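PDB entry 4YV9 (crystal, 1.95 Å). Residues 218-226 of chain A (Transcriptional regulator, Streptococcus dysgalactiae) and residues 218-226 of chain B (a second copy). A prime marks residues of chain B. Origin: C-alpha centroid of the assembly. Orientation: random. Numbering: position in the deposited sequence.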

# COMPACT_ATOMS: atom_id res chain seq x y z
N GLU A 218 9.33 -8.26 -3.73
CA GLU A 218 8.02 -7.62 -3.81
C GLU A 218 7.25 -8.15 -5.02
O GLU A 218 7.83 -8.77 -5.92
CB GLU A 218 8.15 -6.09 -3.90
CG GLU A 218 9.00 -5.44 -2.80
CD GLU A 218 8.27 -5.32 -1.47
OE1 GLU A 218 7.09 -5.73 -1.40
OE2 GLU A 218 8.88 -4.84 -0.49
N LEU A 219 5.94 -7.94 -5.04
CA LEU A 219 5.19 -8.21 -6.26
C LEU A 219 5.43 -7.05 -7.20
O LEU A 219 6.27 -7.14 -8.09
CB LEU A 219 3.70 -8.39 -5.98
CG LEU A 219 3.32 -9.71 -5.31
CD1 LEU A 219 1.88 -9.68 -4.86
CD2 LEU A 219 3.57 -10.87 -6.26
N ASN A 220 4.71 -5.95 -6.99
CA ASN A 220 4.96 -4.70 -7.71
C ASN A 220 5.07 -4.89 -9.21
O ASN A 220 6.04 -4.44 -9.83
CB ASN A 220 6.23 -4.04 -7.20
CG ASN A 220 6.00 -3.25 -5.93
OD1 ASN A 220 6.55 -3.57 -4.88
ND2 ASN A 220 5.20 -2.21 -6.02
N PHE A 221 4.09 -5.58 -9.79
CA PHE A 221 4.15 -5.90 -11.21
C PHE A 221 4.15 -4.64 -12.09
O PHE A 221 4.77 -4.63 -13.15
CB PHE A 221 3.00 -6.80 -11.59
CG PHE A 221 3.29 -8.30 -11.45
CD1 PHE A 221 4.18 -8.76 -10.49
CD2 PHE A 221 2.66 -9.20 -12.27
CE1 PHE A 221 4.44 -10.14 -10.38
CE2 PHE A 221 2.91 -10.57 -12.17
CZ PHE A 221 3.80 -11.04 -11.22
N TYR A 222 3.46 -3.58 -11.66
CA TYR A 222 3.41 -2.38 -12.49
C TYR A 222 4.81 -1.81 -12.66
O TYR A 222 5.26 -1.54 -13.78
CB TYR A 222 2.48 -1.31 -11.89
CG TYR A 222 2.75 0.05 -12.48
CD1 TYR A 222 2.41 0.34 -13.80
CD2 TYR A 222 3.36 1.05 -11.72
CE1 TYR A 222 2.68 1.59 -14.36
CE2 TYR A 222 3.63 2.30 -12.26
CZ TYR A 222 3.28 2.57 -13.57
OH TYR A 222 3.56 3.80 -14.10
N GLU A 223 5.49 -1.63 -11.53
CA GLU A 223 6.85 -1.11 -11.52
C GLU A 223 7.80 -2.02 -12.30
O GLU A 223 8.68 -1.54 -13.00
CB GLU A 223 7.33 -0.93 -10.08
CG GLU A 223 6.59 0.19 -9.32
CD GLU A 223 5.23 -0.24 -8.81
OE1 GLU A 223 4.92 -1.47 -8.85
OE2 GLU A 223 4.46 0.63 -8.37
N LYS A 224 7.61 -3.34 -12.17
CA LYS A 224 8.44 -4.28 -12.92
C LYS A 224 8.22 -4.16 -14.44
O LYS A 224 9.14 -4.37 -15.23
CB LYS A 224 8.15 -5.72 -12.47
CG LYS A 224 8.79 -6.08 -11.14
CD LYS A 224 8.37 -7.45 -10.64
CE LYS A 224 9.03 -7.76 -9.31
NZ LYS A 224 8.36 -8.91 -8.64
N THR A 225 6.99 -3.83 -14.83
CA THR A 225 6.64 -3.72 -16.25
C THR A 225 7.26 -2.44 -16.83
O THR A 225 7.86 -2.47 -17.90
CB THR A 225 5.10 -3.72 -16.47
OG1 THR A 225 4.55 -4.97 -16.04
CG2 THR A 225 4.75 -3.52 -17.96
N VAL A 226 7.11 -1.32 -16.12
CA VAL A 226 7.75 -0.09 -16.57
C VAL A 226 9.28 -0.20 -16.51
O VAL A 226 9.98 0.28 -17.41
CB VAL A 226 7.27 1.13 -15.74
CG1 VAL A 226 8.05 2.36 -16.16
CG2 VAL A 226 5.77 1.30 -15.94
N GLU B 218 -6.84 1.66 -10.50
CA GLU B 218 -5.77 1.18 -9.63
C GLU B 218 -4.62 0.67 -10.49
O GLU B 218 -4.78 0.50 -11.70
CB GLU B 218 -6.26 0.06 -8.69
CG GLU B 218 -7.37 0.46 -7.72
CD GLU B 218 -6.90 1.31 -6.55
OE1 GLU B 218 -5.68 1.53 -6.42
OE2 GLU B 218 -7.77 1.77 -5.77
N LEU B 219 -3.47 0.43 -9.87
CA LEU B 219 -2.37 -0.21 -10.58
C LEU B 219 -2.58 -1.70 -10.45
O LEU B 219 -3.28 -2.29 -11.27
CB LEU B 219 -1.02 0.24 -10.04
CG LEU B 219 -0.79 1.74 -10.24
CD1 LEU B 219 0.48 2.20 -9.54
CD2 LEU B 219 -0.75 2.07 -11.73
N ASN B 220 -2.02 -2.30 -9.41
CA ASN B 220 -2.36 -3.69 -9.07
C ASN B 220 -2.18 -4.65 -10.25
O ASN B 220 -3.09 -5.42 -10.57
CB ASN B 220 -3.81 -3.77 -8.56
CG ASN B 220 -3.95 -3.28 -7.14
OD1 ASN B 220 -4.78 -2.42 -6.85
ND2 ASN B 220 -3.12 -3.80 -6.24
N PHE B 221 -1.04 -4.57 -10.93
CA PHE B 221 -0.88 -5.40 -12.13
C PHE B 221 -0.79 -6.89 -11.79
O PHE B 221 -1.15 -7.73 -12.62
CB PHE B 221 0.37 -4.99 -12.91
CG PHE B 221 0.17 -3.81 -13.84
CD1 PHE B 221 -0.82 -2.87 -13.60
CD2 PHE B 221 0.99 -3.65 -14.94
CE1 PHE B 221 -0.97 -1.78 -14.44
CE2 PHE B 221 0.83 -2.57 -15.80
CZ PHE B 221 -0.15 -1.64 -15.55
N TYR B 222 -0.32 -7.24 -10.59
CA TYR B 222 -0.28 -8.66 -10.25
C TYR B 222 -1.69 -9.24 -10.23
O TYR B 222 -1.96 -10.30 -10.79
CB TYR B 222 0.40 -8.90 -8.91
CG TYR B 222 0.18 -10.30 -8.41
CD1 TYR B 222 0.75 -11.39 -9.08
CD2 TYR B 222 -0.60 -10.55 -7.29
CE1 TYR B 222 0.55 -12.68 -8.64
CE2 TYR B 222 -0.80 -11.85 -6.84
CZ TYR B 222 -0.22 -12.90 -7.52
OH TYR B 222 -0.41 -14.20 -7.09
N GLU B 223 -2.60 -8.53 -9.58
CA GLU B 223 -3.96 -9.01 -9.50
C GLU B 223 -4.64 -8.96 -10.86
O GLU B 223 -5.43 -9.82 -11.16
CB GLU B 223 -4.76 -8.20 -8.47
CG GLU B 223 -4.27 -8.39 -7.04
CD GLU B 223 -3.00 -7.59 -6.74
OE1 GLU B 223 -2.73 -6.59 -7.46
OE2 GLU B 223 -2.30 -7.95 -5.77
N LYS B 224 -4.34 -7.94 -11.66
CA LYS B 224 -4.90 -7.87 -13.01
C LYS B 224 -4.42 -9.04 -13.89
O LYS B 224 -5.17 -9.53 -14.73
CB LYS B 224 -4.53 -6.55 -13.67
CG LYS B 224 -5.27 -5.35 -13.06
CD LYS B 224 -4.80 -4.04 -13.68
CE LYS B 224 -5.75 -2.88 -13.31
NZ LYS B 224 -5.10 -1.59 -13.60
N THR B 225 -3.17 -9.45 -13.69
CA THR B 225 -2.62 -10.55 -14.49
C THR B 225 -3.25 -11.88 -14.09
O THR B 225 -3.63 -12.67 -14.96
CB THR B 225 -1.11 -10.66 -14.33
OG1 THR B 225 -0.50 -9.45 -14.78
CG2 THR B 225 -0.57 -11.85 -15.14
N VAL B 226 -3.38 -12.11 -12.79
CA VAL B 226 -4.03 -13.33 -12.30
C VAL B 226 -5.49 -13.33 -12.73
O VAL B 226 -6.01 -14.35 -13.19
CB VAL B 226 -3.90 -13.45 -10.76
CG1 VAL B 226 -4.80 -14.54 -10.22
CG2 VAL B 226 -2.43 -13.72 -10.37
O HOH W 1 1.33 -5.73 -8.38
O HOH W 2 1.34 -3.16 -9.55

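Symmetric dimer contacts often bury a small aromatic cluster and leave polar groups to be satisfied within each chain or by water, and this pair of helix starts is a compact example. At its centre the two copies of Phe221 meet directly, with CB of Phe221 3.5 Å from CB of Phe221′. CA of Phe221 lies 5.1 Å from CA of Phe221′, and the two CB atoms face each other between the backbones. The helices beginning here run nearly at right angles (92°), so each diverges from the other after this meeting point.

Around the centre, each phenylalanine ring offers a face to the tyrosine of the partner. The edge of Tyr222′ points toward the face of Phe221, with ring centroids 5.3 Å apart and planes at 76°, and CB of Tyr222′ lies 4.0 Å from the Phe221 ring centroid, almost along the ring normal. Tyr222 repeats both contacts on Phe221′. The tyrosine face is used in turn: CD2 of Leu219 sits 4.0 Å from the centroid of the Tyr222′ ring, a CH-pi contact matched by Leu219′ over Tyr222. Leucine, tyrosine and phenylalanine thus interlock in two equivalent sets, and supply most of the 468 Å² buried between the stretches, both sides summed.

No direct hydrogen bond crosses the contact. Instead, backbone amides in the first helical turn, which lack intrahelical acceptors, are bridged by water. Water 1 accepts from N of Phe221 and N of Tyr222′, each at 3.1 Å; water 2 accepts from N of Tyr222 at 3.0 Å and N of Phe221′ at 3.1 Å.

Further out, polar side chains bond within their own chains. OG1 of Thr225 approaches the edge of the Phe221′ ring but donates to O of Phe221 (2.9 Å). Lys224 NZ reaches back to O of Glu218 and O of Leu219, both at 2.8 Å, tying the preceding loop to the helix.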